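Long-range contacts in aminotransferase (Bacillus subtilis, PDB 6L1O), which catalyses pyridoxal-phosphate-dependent transamination and takes part in the biosynthesis of the dipeptide antibiotic bacilysin: residues B[336-341]-B[354-359]; B[348-353]-B[381-386]; B[341-346]-B[387-392]; B[122-127]-B[143-148]; B[300-305]-B[317-322]. One frame throughout, in Å; residues are numbered along the deposited sequence.

Overall arrangement
Read from the N terminus, the chain first closes contact 4, where the neighbouring parallel strands 120-125 and 141-146 of the large mixed sheet pair. Contact 5 follows in series, folding the loop after helix 289-313 back onto that helix. The remaining three are interlaced: contact 1 opens on helix 337-348 and crosses both contact 2 and contact 3, sharing S341 with the latter, while contact 2 falls wholly within the span of contact 3. Contacts 2 and 3 are neighbours, with centres 7 Å apart. F358 of contact 1 meets G127 of contact 4, tying the C-terminal region to the sheet region; V381 of contact 2 packs on F305 of contact 5.

Contact 1 (B[336-341]-B[354-359]); sequences TSHQFS and PGEIFG
E356 reaches from the 3-10 turn 355-358 to S337 and H338 in the first turn of helix 337-348. Its CB lies 3.6 Å from S337 OG. CG, set between the backbone N and carbonyl carbon (chi1 61°), lies 3.1 Å from both S337 OG and H338 ND1, and CD is 3.2 Å from that ND1. OE2 is gripped twice: S337 OG donates to its anti lone pair at 2.6 Å, and H338 N donates at 3.0 Å from above the carboxylate plane. OE1 lies at the edge of the H338 ring, in its plane. In return, E356 N donates to S337 OG at 3.1 Å. At the helix start the carboxylate meets T336, the N-cap residue, and its negative charge would probably be favoured there. P354 CB lies over the imidazole face, 4.1 Å from the H338 ring centroid, in a CH-pi contact. The contact joins the start of helix 337-348 to the end of strand 353-354 and the turn after it, while F358 packs on strand 365-369.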
# COMPACT_ATOMS: atom_id res chain seq x y z
N THR B 336 -19.93 8.37 -30.77
CA THR B 336 -19.40 8.23 -29.42
C THR B 336 -17.96 8.70 -29.28
O THR B 336 -17.25 8.81 -30.25
CB THR B 336 -19.42 6.80 -28.90
OG1 THR B 336 -18.41 6.05 -29.58
CG2 THR B 336 -20.82 6.18 -29.04
N SER B 337 -17.55 8.88 -28.03
CA SER B 337 -16.22 9.38 -27.71
C SER B 337 -15.15 8.40 -28.06
O SER B 337 -14.07 8.81 -28.49
CB SER B 337 -16.17 9.79 -26.22
OG SER B 337 -16.37 8.64 -25.39
N HIS B 338 -15.42 7.10 -27.89
CA HIS B 338 -14.43 6.05 -28.20
C HIS B 338 -14.12 6.04 -29.69
O HIS B 338 -13.00 5.81 -30.07
CB HIS B 338 -14.86 4.65 -27.75
CG HIS B 338 -14.31 4.23 -26.41
ND1 HIS B 338 -15.13 3.97 -25.32
CD2 HIS B 338 -13.05 4.02 -25.98
CE1 HIS B 338 -14.39 3.61 -24.28
NE2 HIS B 338 -13.12 3.65 -24.64
N GLN B 339 -15.13 6.32 -30.51
CA GLN B 339 -15.00 6.37 -31.97
C GLN B 339 -14.12 7.62 -32.39
O GLN B 339 -13.22 7.53 -33.26
CB GLN B 339 -16.41 6.47 -32.55
CG GLN B 339 -16.51 6.54 -34.03
CD GLN B 339 -17.96 6.61 -34.47
OE1 GLN B 339 -18.88 6.23 -33.70
NE2 GLN B 339 -18.19 7.07 -35.73
N PHE B 340 -14.40 8.75 -31.78
CA PHE B 340 -13.62 9.99 -32.02
C PHE B 340 -12.17 9.87 -31.52
O PHE B 340 -11.24 10.20 -32.29
CB PHE B 340 -14.28 11.16 -31.36
CG PHE B 340 -13.56 12.47 -31.56
CD1 PHE B 340 -13.34 12.95 -32.84
CD2 PHE B 340 -13.13 13.20 -30.48
CE1 PHE B 340 -12.67 14.15 -33.02
CE2 PHE B 340 -12.48 14.41 -30.65
CZ PHE B 340 -12.25 14.88 -31.93
N SER B 341 -11.97 9.38 -30.30
CA SER B 341 -10.60 9.19 -29.76
C SER B 341 -9.84 8.17 -30.56
O SER B 341 -8.66 8.33 -30.85
CB SER B 341 -10.59 8.90 -28.27
OG SER B 341 -11.23 7.67 -27.91
N PRO B 354 -11.28 9.20 -23.97
CA PRO B 354 -12.69 9.24 -24.35
C PRO B 354 -13.54 9.39 -23.13
O PRO B 354 -13.28 8.77 -22.10
CB PRO B 354 -12.91 7.89 -25.08
CG PRO B 354 -11.83 7.00 -24.59
CD PRO B 354 -10.68 7.86 -24.16
N GLY B 355 -14.53 10.28 -23.21
CA GLY B 355 -15.32 10.65 -22.07
C GLY B 355 -16.08 9.50 -21.46
O GLY B 355 -16.38 9.49 -20.29
N GLU B 356 -16.39 8.51 -22.25
CA GLU B 356 -17.16 7.37 -21.73
C GLU B 356 -16.39 6.47 -20.80
O GLU B 356 -16.98 5.70 -20.06
CB GLU B 356 -17.84 6.60 -22.84
CG GLU B 356 -16.96 5.99 -23.87
CD GLU B 356 -17.79 5.70 -25.14
OE1 GLU B 356 -18.48 4.65 -25.16
OE2 GLU B 356 -17.78 6.52 -26.09
N ILE B 357 -15.07 6.62 -20.70
CA ILE B 357 -14.43 5.87 -19.67
C ILE B 357 -14.80 6.38 -18.28
O ILE B 357 -14.65 5.66 -17.28
CB ILE B 357 -12.90 5.74 -19.82
CG1 ILE B 357 -12.21 6.98 -19.44
CG2 ILE B 357 -12.52 5.27 -21.21
CD1 ILE B 357 -11.46 6.85 -18.18
N PHE B 358 -15.32 7.61 -18.21
CA PHE B 358 -15.83 8.17 -16.96
C PHE B 358 -17.31 7.86 -16.70
O PHE B 358 -17.85 8.28 -15.68
CB PHE B 358 -15.60 9.68 -16.97
CG PHE B 358 -14.17 10.07 -17.22
CD1 PHE B 358 -13.25 10.05 -16.19
CD2 PHE B 358 -13.74 10.42 -18.50
CE1 PHE B 358 -11.93 10.35 -16.43
CE2 PHE B 358 -12.43 10.73 -18.74
CZ PHE B 358 -11.52 10.67 -17.70
N GLY B 359 -17.96 7.18 -17.63
CA GLY B 359 -19.37 6.78 -17.47
C GLY B 359 -20.17 7.23 -18.68
O GLY B 359 -19.72 8.00 -19.53

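Contact 2 (B[348-353]-B[381-386])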
# COMPACT_ATOMS: atom_id res chain seq x y z
N ALA B 348 -4.13 10.94 -36.55
CA ALA B 348 -3.27 12.06 -36.12
C ALA B 348 -2.18 11.63 -35.16
O ALA B 348 -1.33 12.44 -34.77
CB ALA B 348 -4.12 13.15 -35.49
N HIS B 349 -2.19 10.35 -34.76
CA HIS B 349 -1.32 9.86 -33.72
C HIS B 349 -1.28 10.74 -32.47
O HIS B 349 -0.19 11.04 -31.94
CB HIS B 349 0.08 9.68 -34.28
CG HIS B 349 0.15 8.65 -35.36
ND1 HIS B 349 1.27 8.48 -36.14
CD2 HIS B 349 -0.76 7.75 -35.79
CE1 HIS B 349 1.05 7.49 -37.00
NE2 HIS B 349 -0.17 7.02 -36.80
N VAL B 350 -2.46 11.14 -32.01
CA VAL B 350 -2.60 11.84 -30.69
C VAL B 350 -3.55 11.06 -29.78
O VAL B 350 -4.43 10.34 -30.26
CB VAL B 350 -3.10 13.26 -30.88
CG1 VAL B 350 -2.12 14.03 -31.78
CG2 VAL B 350 -4.51 13.34 -31.43
N VAL B 351 -3.35 11.21 -28.47
CA VAL B 351 -4.19 10.58 -27.46
C VAL B 351 -4.96 11.59 -26.68
O VAL B 351 -4.38 12.51 -26.07
CB VAL B 351 -3.37 9.72 -26.49
CG1 VAL B 351 -4.29 9.10 -25.39
CG2 VAL B 351 -2.65 8.65 -27.25
N VAL B 352 -6.28 11.48 -26.74
CA VAL B 352 -7.21 12.11 -25.77
C VAL B 352 -7.98 11.00 -25.00
O VAL B 352 -8.05 9.87 -25.49
CB VAL B 352 -8.18 13.09 -26.40
CG1 VAL B 352 -7.41 14.20 -27.10
CG2 VAL B 352 -9.10 12.38 -27.39
N THR B 353 -8.54 11.31 -23.85
CA THR B 353 -9.26 10.29 -23.10
C THR B 353 -10.73 10.33 -23.52
O THR B 353 -11.36 11.36 -23.39
CB THR B 353 -9.20 10.52 -21.60
OG1 THR B 353 -7.89 10.90 -21.21
CG2 THR B 353 -9.60 9.22 -20.84
N VAL B 381 -2.46 20.27 -32.11
CA VAL B 381 -3.35 21.04 -32.96
C VAL B 381 -2.93 20.96 -34.44
O VAL B 381 -3.78 20.76 -35.33
CB VAL B 381 -3.47 22.48 -32.52
CG1 VAL B 381 -4.23 23.30 -33.55
CG2 VAL B 381 -4.15 22.55 -31.17
N THR B 382 -1.64 21.09 -34.70
CA THR B 382 -1.10 20.98 -36.07
C THR B 382 -1.48 19.67 -36.76
O THR B 382 -1.86 19.66 -37.95
CB THR B 382 0.42 21.12 -36.09
OG1 THR B 382 0.74 22.44 -35.69
CG2 THR B 382 1.01 20.86 -37.52
N ARG B 383 -1.42 18.59 -36.03
CA ARG B 383 -1.73 17.27 -36.58
C ARG B 383 -3.22 17.10 -36.86
O ARG B 383 -3.60 16.54 -37.89
CB ARG B 383 -1.23 16.16 -35.68
CG ARG B 383 0.28 16.11 -35.55
CD ARG B 383 0.64 15.00 -34.63
NE ARG B 383 2.06 14.88 -34.42
CZ ARG B 383 2.63 13.86 -33.83
NH1 ARG B 383 1.87 12.85 -33.36
NH2 ARG B 383 3.94 13.86 -33.66
N ILE B 384 -4.05 17.61 -35.96
CA ILE B 384 -5.47 17.46 -36.09
C ILE B 384 -6.01 18.33 -37.22
O ILE B 384 -7.00 17.98 -37.87
CB ILE B 384 -6.18 17.78 -34.75
CG1 ILE B 384 -5.84 16.69 -33.73
CG2 ILE B 384 -7.69 17.90 -34.92
CD1 ILE B 384 -6.61 16.85 -32.39
N GLN B 385 -5.38 19.48 -37.43
CA GLN B 385 -5.76 20.36 -38.52
C GLN B 385 -5.80 19.65 -39.88
O GLN B 385 -6.69 19.89 -40.66
CB GLN B 385 -4.82 21.53 -38.61
CG GLN B 385 -5.44 22.70 -39.35
CD GLN B 385 -4.48 23.87 -39.37
OE1 GLN B 385 -3.30 23.69 -39.69
NE2 GLN B 385 -4.96 25.05 -39.00
N LYS B 386 -4.84 18.75 -40.12
CA LYS B 386 -4.77 18.01 -41.36
C LYS B 386 -6.01 17.14 -41.59
O LYS B 386 -6.33 16.83 -42.73
CB LYS B 386 -3.49 17.18 -41.42
CG LYS B 386 -2.23 18.03 -41.46
CD LYS B 386 -0.96 17.21 -41.46
CE LYS B 386 -0.76 16.53 -40.11
NZ LYS B 386 0.57 15.89 -39.95
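R383 lies across the backbone of A348 and H349 where helix 337-348 gives way to strand 350-351, a helix-to-strand junction in the C-terminal part of this class I aminotransferase, packed against helix 374-385. The arginine leaves its helix with CG anti to the carbonyl carbon (chi1 -65°) and continues extended to NE, so that its aliphatic length runs past V350 in the opposite direction; R383 CD comes within 4.1 Å of V350 CG1. Closer still is A348 O, 3.2 Å from R383 CD. The guanidinium then arrives with its edge toward the junction: A348 O and H349 O both lie there, near its plane. H349, the first residue past the helix, has positive phi, and its CB is 3.8 Å from R383 NH1. The charged end has partners outside the two segments, for NE forms a salt bridge with E379 and NH1 donates to the carbonyl of H33; H33 lies just before strand 35-36, on which R383 also packs through I35. Beside this polar strip runs an apolar one on I384. Its side chain reaches A348 and V350 by separate atoms: I384 CG1 is 4.3 Å from A348 CB, and I384 CD1 is 4.2 Å from V350 CG2.

Contact 3 (B[341-346]-B[387-392]); sequences SDYLLE and LNLPFG
L387 and L389 press their methyl groups onto Y343 and L344, two successive residues of helix 337-348. The buried part is built on L344 CD2, which has L387 CD1 at 3.7 Å and L389 CD1 at 3.9 Å; both leucines cross it obliquely. L344 is buried, and across the two segments this corner is aliphatic. Toward the outside, the same two leucines meet the tyrosine chiefly at CE2: Y343 CE2 is 3.7 Å from L389 CD2 and 3.8 Å from L387 CD1. The first torsion of Y343 (chi1 -172°) sets CG anti to the backbone N, on the side of the leucines. The tyrosine slides past each leucine in the opposite direction, and both methyls approach the ring obliquely. This side is no less close but is partly exposed, and N388, between the two leucines, turns away into solvent; with positive phi, it is the first residue to depart from helical angles. No hydrogen bond crosses, and the contact across the segments is apolar. Y343 is flanked further by F334, edge-to-face, and by H347, stacked. The tail after helix 374-385 packs on helix 337-348 through Y343 and L344, while I384 of helix 374-385 also touches L344 and F391.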
# COMPACT_ATOMS: atom_id res chain seq x y z
N SER B 341 -11.97 9.38 -30.30
CA SER B 341 -10.60 9.19 -29.76
C SER B 341 -9.84 8.17 -30.56
O SER B 341 -8.66 8.33 -30.85
CB SER B 341 -10.59 8.90 -28.27
OG SER B 341 -11.23 7.67 -27.91
N ASP B 342 -10.49 7.13 -31.01
CA ASP B 342 -9.83 6.15 -31.91
C ASP B 342 -9.44 6.77 -33.28
O ASP B 342 -8.35 6.49 -33.80
CB ASP B 342 -10.72 4.93 -32.12
CG ASP B 342 -10.63 3.91 -30.97
OD1 ASP B 342 -9.66 3.93 -30.19
OD2 ASP B 342 -11.55 3.06 -30.84
N TYR B 343 -10.32 7.61 -33.83
CA TYR B 343 -10.06 8.30 -35.09
C TYR B 343 -8.86 9.27 -34.98
O TYR B 343 -8.03 9.36 -35.91
CB TYR B 343 -11.30 9.04 -35.55
CG TYR B 343 -11.16 9.63 -36.95
CD1 TYR B 343 -11.62 8.92 -38.09
CD2 TYR B 343 -10.61 10.91 -37.14
CE1 TYR B 343 -11.50 9.46 -39.37
CE2 TYR B 343 -10.47 11.44 -38.43
CZ TYR B 343 -10.92 10.72 -39.53
OH TYR B 343 -10.77 11.29 -40.78
N LEU B 344 -8.74 9.95 -33.83
CA LEU B 344 -7.64 10.89 -33.62
C LEU B 344 -6.35 10.17 -33.40
O LEU B 344 -5.30 10.66 -33.83
CB LEU B 344 -7.90 11.82 -32.43
CG LEU B 344 -8.96 12.87 -32.51
CD1 LEU B 344 -8.93 13.70 -31.24
CD2 LEU B 344 -8.91 13.73 -33.75
N LEU B 345 -6.40 9.00 -32.71
CA LEU B 345 -5.25 8.19 -32.53
C LEU B 345 -4.75 7.60 -33.87
O LEU B 345 -3.58 7.67 -34.17
CB LEU B 345 -5.52 7.07 -31.52
CG LEU B 345 -4.38 6.07 -31.27
CD1 LEU B 345 -3.07 6.78 -30.91
CD2 LEU B 345 -4.79 5.07 -30.20
N GLU B 346 -5.66 7.06 -34.67
CA GLU B 346 -5.27 6.42 -35.91
C GLU B 346 -4.76 7.41 -36.96
O GLU B 346 -3.76 7.17 -37.65
CB GLU B 346 -6.46 5.62 -36.42
CG GLU B 346 -6.16 4.69 -37.58
CD GLU B 346 -7.30 3.71 -37.83
OE1 GLU B 346 -7.57 2.85 -36.95
OE2 GLU B 346 -7.94 3.80 -38.90
N LEU B 387 -6.70 16.75 -40.52
CA LEU B 387 -7.86 15.84 -40.61
C LEU B 387 -9.09 16.51 -41.20
O LEU B 387 -9.98 15.83 -41.70
CB LEU B 387 -8.20 15.27 -39.24
CG LEU B 387 -7.10 14.50 -38.51
CD1 LEU B 387 -7.68 13.79 -37.29
CD2 LEU B 387 -6.50 13.49 -39.45
N ASN B 388 -9.16 17.82 -41.06
CA ASN B 388 -10.27 18.61 -41.57
C ASN B 388 -11.63 18.19 -40.98
O ASN B 388 -12.64 18.13 -41.67
CB ASN B 388 -10.28 18.53 -43.10
CG ASN B 388 -11.17 19.59 -43.72
OD1 ASN B 388 -12.29 19.30 -44.17
ND2 ASN B 388 -10.68 20.81 -43.74
N LEU B 389 -11.66 17.87 -39.70
CA LEU B 389 -12.90 17.51 -39.03
C LEU B 389 -13.85 18.70 -38.85
O LEU B 389 -13.39 19.83 -38.62
CB LEU B 389 -12.61 16.88 -37.67
CG LEU B 389 -11.77 15.62 -37.70
CD1 LEU B 389 -11.57 15.11 -36.29
CD2 LEU B 389 -12.41 14.55 -38.55
N PRO B 390 -15.18 18.46 -38.93
CA PRO B 390 -16.17 19.54 -38.78
C PRO B 390 -16.43 19.95 -37.35
O PRO B 390 -17.58 19.93 -36.90
CB PRO B 390 -17.45 18.91 -39.40
CG PRO B 390 -17.30 17.46 -39.13
CD PRO B 390 -15.82 17.16 -39.24
N PHE B 391 -15.39 20.40 -36.64
CA PHE B 391 -15.59 20.98 -35.31
C PHE B 391 -16.52 22.21 -35.33
O PHE B 391 -17.17 22.52 -34.33
CB PHE B 391 -14.26 21.40 -34.71
CG PHE B 391 -13.34 20.25 -34.39
CD1 PHE B 391 -13.61 19.41 -33.33
CD2 PHE B 391 -12.23 20.00 -35.17
CE1 PHE B 391 -12.79 18.35 -33.04
CE2 PHE B 391 -11.39 18.95 -34.87
CZ PHE B 391 -11.67 18.13 -33.80
N GLY B 392 -16.55 22.94 -36.45
CA GLY B 392 -17.42 24.11 -36.54
C GLY B 392 -18.94 23.88 -36.51
O GLY B 392 -19.69 24.79 -36.15

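Contact 4 (B[122-127]-B[143-148]); sequences LVPNPG and YEMPLY
N125 and E144 set two flat groups against each other across neighbouring strands, amide and carboxylate planes 82° apart, and N125 ND2 gives E144 OE1 a weak hydrogen bond of 3.0 Å. The amide has further partners: OD1 accepts from N361 N, and ND2 donates to S360 OG. At the other end, the Y143 ring is approached obliquely by L122, whose CD2 lies 3.5 Å from Y143 CD2, the two side chains running side by side. Between them the strands pair in parallel. V123 N donates to Y143 O and V123 O accepts from M145 N at 2.8 Å; N125 repeats the pattern, N125 N to M145 O and N125 O from L147 N at 2.7 Å. L122, P124, Y143 and M145 share one face, where M145 CE rests 3.9 Å from P124 CD. L147 CD1 packs on P124 CB at 3.7 Å and nears P126 O, beyond the cis peptide before P126. With helix 130-137 between them, the strands form a beta-alpha-beta unit, 141-146 being one edge strand of the sheet within this chain and 168-174 flanking 120-125 on its other side.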
# COMPACT_ATOMS: atom_id res chain seq x y z
N LEU B 122 -23.11 5.62 -3.85
CA LEU B 122 -23.51 6.67 -4.77
C LEU B 122 -22.26 7.26 -5.45
O LEU B 122 -21.40 7.82 -4.75
CB LEU B 122 -24.23 7.76 -4.02
CG LEU B 122 -25.57 7.37 -3.35
CD1 LEU B 122 -25.97 8.39 -2.31
CD2 LEU B 122 -26.61 7.24 -4.42
N VAL B 123 -22.21 7.18 -6.78
CA VAL B 123 -21.06 7.58 -7.56
C VAL B 123 -21.45 8.52 -8.69
O VAL B 123 -22.40 8.26 -9.42
CB VAL B 123 -20.33 6.36 -8.19
CG1 VAL B 123 -19.16 6.78 -9.05
CG2 VAL B 123 -19.82 5.42 -7.11
N PRO B 124 -20.71 9.63 -8.85
CA PRO B 124 -21.02 10.57 -9.95
C PRO B 124 -20.75 10.01 -11.33
O PRO B 124 -19.82 9.21 -11.56
CB PRO B 124 -20.13 11.81 -9.61
CG PRO B 124 -19.04 11.25 -8.83
CD PRO B 124 -19.62 10.15 -8.00
N ASN B 125 -21.57 10.44 -12.29
CA ASN B 125 -21.44 10.06 -13.71
C ASN B 125 -21.57 11.39 -14.48
O ASN B 125 -22.66 11.97 -14.53
CB ASN B 125 -22.50 9.02 -14.09
CG ASN B 125 -22.47 8.61 -15.53
OD1 ASN B 125 -21.64 9.03 -16.32
ND2 ASN B 125 -23.43 7.79 -15.91
N PRO B 126 -20.46 11.89 -15.03
CA PRO B 126 -19.12 11.24 -15.11
C PRO B 126 -18.36 11.27 -13.82
O PRO B 126 -18.62 12.09 -12.98
CB PRO B 126 -18.39 12.02 -16.20
CG PRO B 126 -19.10 13.29 -16.32
CD PRO B 126 -20.53 13.08 -15.91
N GLY B 127 -17.38 10.36 -13.69
CA GLY B 127 -16.60 10.27 -12.48
C GLY B 127 -15.31 9.46 -12.71
O GLY B 127 -15.21 8.62 -13.60
N TYR B 143 -24.79 3.04 -7.50
CA TYR B 143 -25.92 3.84 -7.94
C TYR B 143 -25.41 5.18 -8.46
O TYR B 143 -24.75 5.90 -7.73
CB TYR B 143 -26.94 4.02 -6.81
CG TYR B 143 -28.20 4.74 -7.22
CD1 TYR B 143 -29.35 4.02 -7.64
CD2 TYR B 143 -28.27 6.13 -7.24
CE1 TYR B 143 -30.52 4.68 -8.04
CE2 TYR B 143 -29.44 6.80 -7.66
CZ TYR B 143 -30.56 6.07 -8.05
OH TYR B 143 -31.71 6.73 -8.43
N GLU B 144 -25.73 5.51 -9.71
CA GLU B 144 -25.22 6.73 -10.37
C GLU B 144 -25.89 8.05 -9.97
O GLU B 144 -27.11 8.12 -9.81
CB GLU B 144 -25.27 6.55 -11.87
CG GLU B 144 -24.37 5.46 -12.37
CD GLU B 144 -24.47 5.21 -13.86
OE1 GLU B 144 -25.26 5.89 -14.55
OE2 GLU B 144 -23.73 4.33 -14.37
N MET B 145 -25.08 9.08 -9.74
CA MET B 145 -25.56 10.44 -9.62
C MET B 145 -25.12 11.20 -10.87
O MET B 145 -23.95 11.47 -11.04
CB MET B 145 -25.04 11.13 -8.38
CG MET B 145 -25.23 10.39 -7.06
SD MET B 145 -24.61 11.40 -5.70
CE MET B 145 -22.85 11.24 -6.01
N PRO B 146 -26.07 11.52 -11.77
CA PRO B 146 -25.66 12.14 -13.03
C PRO B 146 -25.23 13.61 -12.86
O PRO B 146 -25.85 14.39 -12.11
CB PRO B 146 -26.90 12.01 -13.90
CG PRO B 146 -28.02 11.91 -12.97
CD PRO B 146 -27.51 11.16 -11.78
N LEU B 147 -24.13 13.96 -13.48
CA LEU B 147 -23.66 15.36 -13.46
C LEU B 147 -23.94 15.95 -14.83
O LEU B 147 -23.35 15.53 -15.84
CB LEU B 147 -22.17 15.43 -13.10
CG LEU B 147 -21.63 14.64 -11.92
CD1 LEU B 147 -20.14 14.89 -11.70
CD2 LEU B 147 -22.44 14.88 -10.66
N TYR B 148 -24.87 16.91 -14.88
CA TYR B 148 -25.20 17.54 -16.13
C TYR B 148 -24.62 18.96 -16.19
O TYR B 148 -24.60 19.67 -15.16
CB TYR B 148 -26.73 17.59 -16.31
CG TYR B 148 -27.37 16.24 -16.35
CD1 TYR B 148 -27.07 15.35 -17.38
CD2 TYR B 148 -28.28 15.86 -15.41
CE1 TYR B 148 -27.66 14.09 -17.44
CE2 TYR B 148 -28.90 14.61 -15.46
CZ TYR B 148 -28.59 13.74 -16.49
OH TYR B 148 -29.15 12.49 -16.52

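Contact 5 (B[300-305]-B[317-322])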
# COMPACT_ATOMS: atom_id res chain seq x y z
N GLU B 300 -2.01 29.20 -18.19
CA GLU B 300 -1.44 29.64 -19.44
C GLU B 300 -1.59 28.60 -20.54
O GLU B 300 -1.87 28.93 -21.68
CB GLU B 300 0.02 30.00 -19.25
CG GLU B 300 0.84 30.26 -20.49
CD GLU B 300 0.37 31.44 -21.30
OE1 GLU B 300 -0.21 32.40 -20.71
OE2 GLU B 300 0.59 31.41 -22.55
N ARG B 301 -1.38 27.34 -20.21
CA ARG B 301 -1.49 26.26 -21.19
C ARG B 301 -2.93 26.16 -21.64
O ARG B 301 -3.19 26.03 -22.81
CB ARG B 301 -1.01 24.91 -20.60
CG ARG B 301 0.48 24.83 -20.44
CD ARG B 301 0.90 23.57 -19.73
NE ARG B 301 2.35 23.51 -19.54
CZ ARG B 301 2.99 22.51 -18.95
NH1 ARG B 301 2.32 21.43 -18.52
NH2 ARG B 301 4.28 22.54 -18.87
N ILE B 302 -3.86 26.24 -20.70
CA ILE B 302 -5.28 26.22 -20.98
C ILE B 302 -5.69 27.35 -21.92
O ILE B 302 -6.35 27.11 -22.95
CB ILE B 302 -6.11 26.30 -19.69
CG1 ILE B 302 -6.04 24.96 -18.96
CG2 ILE B 302 -7.56 26.69 -20.00
CD1 ILE B 302 -6.52 25.07 -17.52
N ASP B 303 -5.25 28.55 -21.61
CA ASP B 303 -5.52 29.71 -22.46
C ASP B 303 -4.90 29.58 -23.85
O ASP B 303 -5.60 29.80 -24.86
CB ASP B 303 -5.08 30.98 -21.78
CG ASP B 303 -5.93 31.33 -20.57
OD1 ASP B 303 -6.89 30.60 -20.23
OD2 ASP B 303 -5.65 32.36 -19.94
N PHE B 304 -3.63 29.25 -23.90
CA PHE B 304 -2.92 28.96 -25.16
C PHE B 304 -3.61 27.91 -26.04
O PHE B 304 -3.84 28.13 -27.26
CB PHE B 304 -1.52 28.51 -24.88
CG PHE B 304 -0.74 28.07 -26.10
CD1 PHE B 304 -0.23 29.02 -27.00
CD2 PHE B 304 -0.53 26.73 -26.36
CE1 PHE B 304 0.51 28.61 -28.11
CE2 PHE B 304 0.17 26.31 -27.47
CZ PHE B 304 0.70 27.27 -28.34
N PHE B 305 -3.89 26.75 -25.43
CA PHE B 305 -4.46 25.62 -26.10
C PHE B 305 -5.88 25.87 -26.60
O PHE B 305 -6.23 25.51 -27.73
CB PHE B 305 -4.51 24.41 -25.14
CG PHE B 305 -5.05 23.15 -25.76
CD1 PHE B 305 -4.25 22.38 -26.64
CD2 PHE B 305 -6.33 22.73 -25.49
CE1 PHE B 305 -4.75 21.22 -27.22
CE2 PHE B 305 -6.84 21.59 -26.08
CZ PHE B 305 -6.06 20.82 -26.92
N MET B 317 -14.03 25.28 -27.03
CA MET B 317 -13.99 24.51 -25.75
C MET B 317 -14.24 25.49 -24.63
O MET B 317 -13.73 26.59 -24.64
CB MET B 317 -12.62 23.86 -25.53
CG MET B 317 -12.19 22.87 -26.59
SD MET B 317 -10.42 22.47 -26.49
CE MET B 317 -10.25 21.27 -27.78
N GLU B 318 -15.03 25.08 -23.65
CA GLU B 318 -15.21 25.84 -22.44
C GLU B 318 -13.91 25.76 -21.65
O GLU B 318 -13.29 24.72 -21.62
CB GLU B 318 -16.35 25.26 -21.58
CG GLU B 318 -17.07 26.30 -20.75
CD GLU B 318 -18.01 27.13 -21.60
OE1 GLU B 318 -18.92 26.54 -22.22
OE2 GLU B 318 -17.82 28.36 -21.68
N LYS B 319 -13.47 26.87 -21.07
CA LYS B 319 -12.30 26.85 -20.20
C LYS B 319 -12.72 26.25 -18.84
O LYS B 319 -13.73 26.66 -18.27
CB LYS B 319 -11.69 28.22 -20.03
CG LYS B 319 -11.02 28.76 -21.32
CD LYS B 319 -10.14 29.94 -21.00
CE LYS B 319 -9.60 30.50 -22.31
NZ LYS B 319 -8.84 31.75 -22.07
N PRO B 320 -11.96 25.27 -18.34
CA PRO B 320 -12.30 24.69 -17.04
C PRO B 320 -12.24 25.69 -15.91
O PRO B 320 -11.39 26.59 -15.92
CB PRO B 320 -11.21 23.61 -16.86
CG PRO B 320 -10.09 24.08 -17.74
CD PRO B 320 -10.78 24.61 -18.92
N LYS B 321 -13.09 25.50 -14.89
CA LYS B 321 -12.96 26.30 -13.69
C LYS B 321 -11.84 25.83 -12.76
O LYS B 321 -11.27 26.62 -11.98
CB LYS B 321 -14.27 26.32 -12.91
CG LYS B 321 -15.35 27.20 -13.52
CD LYS B 321 -14.83 28.61 -13.76
CE LYS B 321 -15.94 29.52 -14.27
NZ LYS B 321 -16.27 29.17 -15.67
N GLY B 322 -11.49 24.58 -12.88
CA GLY B 322 -10.41 24.00 -12.03
C GLY B 322 -9.85 22.78 -12.69
O GLY B 322 -10.35 22.36 -13.73
O HOH W 1 -7.64 31.45 -24.53
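The loop after helix 289-313, in the C-terminal region, folds back onto that helix, and in it D303 meets K319, I302 meets P320, and F305 meets M317. The polar link lies at the exposed margin. K319 extends its whole chain and crosses the aspartate at about a right angle, bringing K319 NZ to 2.9 Å from D303 OD1 in a salt bridge whose hydrogen-bond geometry is weak. A water bridges the same two residues: it donates to the backbone D303 O at 2.6 Å and accepts from K319 NZ at 2.8 Å, so the ammonium group is tied to both the side chain and the main chain of one residue. D303 OD1 also forms a salt bridge with K299 of the same helix, its stronger partner, and this pair of positive charges would be expected to stabilise the carboxylate in its ionised form. Inward, the contact turns apolar. I302 CD1 lies 3.7 Å from P320 CG, the two side chains sliding past each other in opposite directions. One turn on, F305, its CG anti to the backbone N (chi1 -178°), receives the sulfur of M317 in an oblique Met-aromatic contact: SD is 4.9 Å from the ring centroid, 66° off the normal, and closest to F305 CE2. Around the contact, M317 also touches strand 325-329, while F305 packs on L377 of helix 374-385.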